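Dihydropteroate synthase (Clostridioides difficile, PDB 6PZ2) catalyses the condensation of p-aminobenzoic acid with a dihydropterin pyrophosphate to give dihydropteroate in folate synthesis, and is bound here to pteroic acid. Local coordinates at residues 101-105 against 129-133; 148-153 against 188-192. All blocks are in the same frame, centred on the assembly; numbering follows the deposited sequence.

Interaction 1. Residues 101-105 against 129-133; sequences EEALK and KYDAE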
loop_
_atom_site.group_PDB
_atom_site.type_symbol
_atom_site.label_atom_id
_atom_site.label_comp_id
_atom_site.label_asym_id
_atom_site.label_seq_id
_atom_site.Cartn_x
_atom_site.Cartn_y
_atom_site.Cartn_z
ATOM N N GLU A 101 -25.301 -3.111 25.409
ATOM C CA GLU A 101 -25.390 -3.356 26.847
ATOM C C GLU A 101 -25.074 -4.811 27.200
ATOM O O GLU A 101 -24.242 -5.056 28.091
ATOM C CB GLU A 101 -26.781 -3.042 27.400
ATOM C CG GLU A 101 -26.854 -3.332 28.890
ATOM C CD GLU A 101 -27.559 -2.268 29.703
ATOM O OE1 GLU A 101 -28.596 -1.728 29.225
ATOM O OE2 GLU A 101 -27.049 -1.971 30.791
ATOM N N GLU A 102 -25.765 -5.758 26.558
ATOM C CA GLU A 102 -25.511 -7.187 26.848
ATOM C C GLU A 102 -24.052 -7.545 26.549
ATOM O O GLU A 102 -23.393 -8.255 27.337
ATOM C CB GLU A 102 -26.449 -8.113 26.071
ATOM C CG GLU A 102 -27.873 -8.179 26.622
ATOM C CD GLU A 102 -27.997 -8.105 28.142
ATOM O OE1 GLU A 102 -28.495 -7.049 28.674
ATOM O OE2 GLU A 102 -27.525 -9.067 28.800
ATOM N N ALA A 103 -23.559 -7.043 25.418
ATOM C CA ALA A 103 -22.179 -7.355 25.013
ATOM C C ALA A 103 -21.220 -6.821 26.076
ATOM O O ALA A 103 -20.191 -7.462 26.386
ATOM C CB ALA A 103 -21.872 -6.759 23.655
ATOM N N LEU A 104 -21.517 -5.610 26.557
ATOM C CA LEU A 104 -20.599 -4.975 27.496
ATOM C C LEU A 104 -20.666 -5.685 28.854
ATOM O O LEU A 104 -19.645 -5.832 29.526
ATOM C CB LEU A 104 -20.967 -3.496 27.617
ATOM C CG LEU A 104 -20.494 -2.629 26.453
ATOM C CD1 LEU A 104 -21.117 -1.250 26.522
ATOM C CD2 LEU A 104 -18.980 -2.520 26.454
ATOM N N LYS A 105 -21.849 -6.155 29.261
ATOM C CA LYS A 105 -21.908 -6.956 30.483
ATOM C C LYS A 105 -21.036 -8.206 30.347
ATOM O O LYS A 105 -20.422 -8.623 31.317
ATOM C CB LYS A 105 -23.326 -7.417 30.820
ATOM C CG LYS A 105 -24.288 -6.350 31.309
ATOM C CD LYS A 105 -25.702 -6.899 31.385
ATOM C CE LYS A 105 -26.744 -5.852 31.698
ATOM N NZ LYS A 105 -28.118 -6.393 31.565
ATOM N N LYS A 129 -22.152 4.240 31.086
ATOM C CA LYS A 129 -22.479 3.314 32.164
ATOM C C LYS A 129 -21.413 2.221 32.315
ATOM O O LYS A 129 -21.116 1.866 33.441
ATOM C CB LYS A 129 -23.844 2.700 31.868
ATOM C CG LYS A 129 -24.325 1.565 32.762
ATOM C CD LYS A 129 -25.775 1.245 32.373
ATOM C CE LYS A 129 -26.488 0.248 33.259
ATOM N NZ LYS A 129 -27.898 0.099 32.818
ATOM N N TYR A 130 -20.867 1.670 31.216
ATOM C CA TYR A 130 -19.925 0.575 31.357
ATOM C C TYR A 130 -18.499 1.102 31.220
ATOM O O TYR A 130 -17.561 0.325 31.239
ATOM C CB TYR A 130 -20.251 -0.574 30.397
ATOM C CG TYR A 130 -21.532 -1.280 30.752
ATOM C CD1 TYR A 130 -21.573 -2.296 31.694
ATOM C CD2 TYR A 130 -22.725 -0.869 30.187
ATOM C CE1 TYR A 130 -22.765 -2.916 32.035
ATOM C CE2 TYR A 130 -23.928 -1.464 30.522
ATOM C CZ TYR A 130 -23.952 -2.470 31.470
ATOM O OH TYR A 130 -25.163 -3.003 31.798
ATOM N N ASP A 131 -18.330 2.404 31.052
ATOM C CA ASP A 131 -17.002 2.929 30.826
ATOM C C ASP A 131 -16.392 2.288 29.586
ATOM O O ASP A 131 -15.224 1.914 29.578
ATOM C CB ASP A 131 -16.066 2.609 31.989
ATOM C CG ASP A 131 -16.039 3.749 32.979
ATOM O OD1 ASP A 131 -15.443 4.819 32.657
ATOM O OD2 ASP A 131 -16.669 3.565 34.017
ATOM N N ALA A 132 -17.189 2.149 28.546
ATOM C CA ALA A 132 -16.687 1.441 27.371
ATOM C C ALA A 132 -15.902 2.403 26.464
ATOM O O ALA A 132 -16.044 3.637 26.516
ATOM C CB ALA A 132 -17.861 0.864 26.632
ATOM N N GLU A 133 -15.126 1.813 25.561
ATOM C CA GLU A 133 -14.588 2.538 24.428
ATOM C C GLU A 133 -15.679 2.554 23.365
ATOM O O GLU A 133 -16.499 1.644 23.345
ATOM C CB GLU A 133 -13.338 1.851 23.900
ATOM C CG GLU A 133 -12.621 1.161 25.025
ATOM C CD GLU A 133 -11.187 1.591 25.119
ATOM O OE1 GLU A 133 -10.924 2.554 25.856
ATOM O OE2 GLU A 133 -10.384 0.982 24.401
#
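Two polar bonds converge on one carboxylate oxygen. Glu101 OE2 accepts a very short hydrogen bond from Tyr130 OH (2.4 Å), made near the plane of the ring, and a salt bridge from Lys129 NZ (3.0 Å). Lys105, one helical turn on, brings CE to 3.3 Å from Tyr130 OH, while its NZ turns back along its own helix to form a 3.0 Å salt bridge with Glu102 OE1. Beside these polar bonds the contact is apolar. Leu104 points toward residues 129-133: its CB lies over one face of the Tyr130 ring, a CH-pi contact 4.2 Å from the centroid and 25° off the normal, and its CD2 meets Ala132 CB at 3.6 Å. Leu104 also touches Val126 and Val111, placing it between helix 123-129 and strand 110-113. The backbone turns at Asp131, whose positive phi (58°) belongs to a Schellman motif ending helix 123-129, and Ala132 then leads into strand 133-137. The contact thus joins successive helices of the TIM barrel where the second passes into its next strand. Its chemistry is graded, from buried leucine and alanine to an exposed ion pair, with Tyr130 serving both through its ring face and its hydroxyl.

Interaction 2. Residues 148-153 against 188-192; sequences DIMESI and QNIEV. With SO4 (sulfate ion), chain E.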
loop_
_atom_site.group_PDB
_atom_site.type_symbol
_atom_site.label_atom_id
_atom_site.label_comp_id
_atom_site.label_asym_id
_atom_site.label_seq_id
_atom_site.Cartn_x
_atom_site.Cartn_y
_atom_site.Cartn_z
ATOM N N ASP A 148 -19.042 21.727 2.662
ATOM C CA ASP A 148 -17.852 20.928 2.449
ATOM C C ASP A 148 -18.015 19.595 3.202
ATOM O O ASP A 148 -18.309 19.587 4.409
ATOM C CB ASP A 148 -16.610 21.701 2.912
ATOM C CG ASP A 148 -15.341 20.867 2.838
ATOM O OD1 ASP A 148 -14.839 20.670 1.722
ATOM O OD2 ASP A 148 -14.899 20.372 3.890
ATOM N N ILE A 149 -17.827 18.483 2.496
ATOM C CA ILE A 149 -17.994 17.163 3.083
ATOM C C ILE A 149 -17.115 16.994 4.329
ATOM O O ILE A 149 -17.597 16.459 5.318
ATOM C CB ILE A 149 -17.765 16.032 2.063
ATOM C CG1 ILE A 149 -18.091 14.672 2.684
ATOM C CG2 ILE A 149 -16.363 16.056 1.483
ATOM C CD1 ILE A 149 -18.412 13.634 1.655
ATOM N N MET A 150 -15.892 17.496 4.363
ATOM C CA MET A 150 -15.086 17.260 5.569
ATOM C C MET A 150 -15.564 18.144 6.725
ATOM O O MET A 150 -15.429 17.766 7.909
ATOM C CB MET A 150 -13.604 17.535 5.303
ATOM C CG MET A 150 -13.008 16.629 4.259
ATOM S SD MET A 150 -13.201 14.866 4.633
ATOM C CE MET A 150 -12.141 14.730 6.072
ATOM N N GLU A 151 -16.099 19.327 6.409
ATOM C CA GLU A 151 -16.684 20.186 7.446
ATOM C C GLU A 151 -17.923 19.474 8.016
ATOM O O GLU A 151 -18.068 19.505 9.231
ATOM C CB GLU A 151 -17.066 21.586 6.939
ATOM C CG GLU A 151 -16.014 22.688 7.078
ATOM C CD GLU A 151 -14.654 22.357 7.686
ATOM O OE1 GLU A 151 -14.528 22.422 8.932
ATOM O OE2 GLU A 151 -13.703 22.061 6.917
ATOM N N SER A 152 -18.791 18.864 7.187
ATOM C CA SER A 152 -19.979 18.167 7.699
ATOM C C SER A 152 -19.558 17.036 8.639
ATOM O O SER A 152 -20.160 16.881 9.691
ATOM C CB SER A 152 -20.858 17.592 6.633
ATOM O OG SER A 152 -20.882 18.494 5.553
ATOM N N ILE A 153 -18.543 16.280 8.234
ATOM C CA ILE A 153 -18.128 15.123 8.987
ATOM C C ILE A 153 -17.636 15.612 10.347
ATOM O O ILE A 153 -18.014 15.057 11.391
ATOM C CB ILE A 153 -17.088 14.280 8.223
ATOM C CG1 ILE A 153 -17.752 13.517 7.077
ATOM C CG2 ILE A 153 -16.317 13.336 9.131
ATOM C CD1 ILE A 153 -16.769 13.071 6.024
ATOM N N GLN A 188 -17.100 11.151 -3.351
ATOM C CA GLN A 188 -17.043 11.675 -2.001
ATOM C C GLN A 188 -16.128 10.764 -1.176
ATOM O O GLN A 188 -15.369 11.249 -0.338
ATOM C CB GLN A 188 -18.443 11.761 -1.396
ATOM C CG GLN A 188 -19.330 12.782 -2.102
ATOM C CD GLN A 188 -20.811 12.611 -1.853
ATOM O OE1 GLN A 188 -21.309 11.514 -1.624
ATOM N NE2 GLN A 188 -21.539 13.713 -1.905
ATOM N N ASN A 189 -16.226 9.465 -1.420
ATOM C CA ASN A 189 -15.367 8.515 -0.706
ATOM C C ASN A 189 -13.892 8.798 -1.018
ATOM O O ASN A 189 -13.032 8.843 -0.098
ATOM C CB ASN A 189 -15.732 7.078 -1.070
ATOM C CG ASN A 189 -16.983 6.597 -0.371
ATOM O OD1 ASN A 189 -17.140 6.844 0.820
ATOM N ND2 ASN A 189 -17.871 5.944 -1.105
ATOM N N ILE A 190 -13.613 9.008 -2.310
ATOM C CA ILE A 190 -12.256 9.379 -2.795
ATOM C C ILE A 190 -11.776 10.661 -2.110
ATOM O O ILE A 190 -10.642 10.790 -1.568
ATOM C CB ILE A 190 -12.246 9.480 -4.332
ATOM C CG1 ILE A 190 -12.386 8.100 -4.971
ATOM C CG2 ILE A 190 -11.025 10.222 -4.864
ATOM C CD1 ILE A 190 -11.310 7.123 -4.597
ATOM N N GLU A 191 -12.679 11.618 -2.067
ATOM C CA GLU A 191 -12.322 12.899 -1.512
ATOM C C GLU A 191 -11.987 12.789 -0.024
ATOM O O GLU A 191 -11.034 13.417 0.477
ATOM C CB GLU A 191 -13.472 13.885 -1.701
ATOM C CG GLU A 191 -13.148 15.195 -1.009
ATOM C CD GLU A 191 -13.934 16.418 -1.427
ATOM O OE1 GLU A 191 -14.941 16.252 -2.155
ATOM O OE2 GLU A 191 -13.558 17.513 -0.949
ATOM N N VAL A 192 -12.814 12.035 0.696
ATOM C CA VAL A 192 -12.582 11.825 2.138
ATOM C C VAL A 192 -11.234 11.114 2.374
ATOM O O VAL A 192 -10.504 11.460 3.301
ATOM C CB VAL A 192 -13.767 11.038 2.733
ATOM C CG1 VAL A 192 -13.450 10.513 4.120
ATOM C CG2 VAL A 192 -15.055 11.857 2.751
HETATM S S SO4 E . -24.523 19.557 5.766
HETATM O O1 SO4 E . -25.368 20.694 5.331
HETATM O O2 SO4 E . -25.415 18.463 6.208
HETATM O O3 SO4 E . -23.729 19.013 4.631
HETATM O O4 SO4 E . -23.653 20.045 6.874
#
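Ile149, in the first turn of helix 149-166, points its CA-to-CB bond at helix 186-195 and takes a t,t rotamer that sends CD1 to 3.6 Å from Gln188 CB and 4.0 Å from Val192 CG2. Its other branch carries CG2 to 3.8 Å from Glu191 CD. Met150 starts out sideways, but its m,m,m conformation folds the chain so that SD lies 4.0 Å from both CA and CG2 of Val192. One turn after Ile149, Ile153 (m,t) adds CD1 at 3.9 Å from Val192 CG2, so this single methyl group receives three side chains. The short helical segments cross at -75° with axes 11.1 Å apart, wide enough for these side chains to fill the space between them. At the end of the contact, Asp148 (chi1 t) is the N-cap: OD2 accepts from Glu151 N at 3.0 Å. Its OD1 comes within 4.3 Å of Glu191 OE2, a pair of like charges that Arg195 reconciles by forming salt bridges with both. Gln188 lends its CB to the packing, while its amide hydrogen-bonds outside the two segments, OE1 to Asp185 N and NE2 to Thr143 O. On the outer side, Ser152 OG lies 3.0 Å from O3 of a sulfate, probably from the crystallisation liquor, that also binds Lys147 N. The contact joins two helices of the barrel's outer layer through aliphatic packing, and the two acids at its edge are compatible because they share one arginine.

Both interactions lie in the helical layer around the parallel strands of a TIM barrel, the fold of the pterin-binding enzymes, and they follow one another in the chain. Interaction 1 joins helix 97-105 to the turn entering strand 133-137; that strand leads on towards helix 149-166, where interaction 2 begins. Their centres are 31 Å apart and their nearest atoms about 17 Å, so they do not touch. In interaction 2 the side chain of Val192 lies about 10 Å from pteroic acid, too far for direct contact. Ile190, out of reach of the 148-153 segment, packs on Ala263 of the second subunit, whereas the segments of interaction 1 touch no other chain of the assembly.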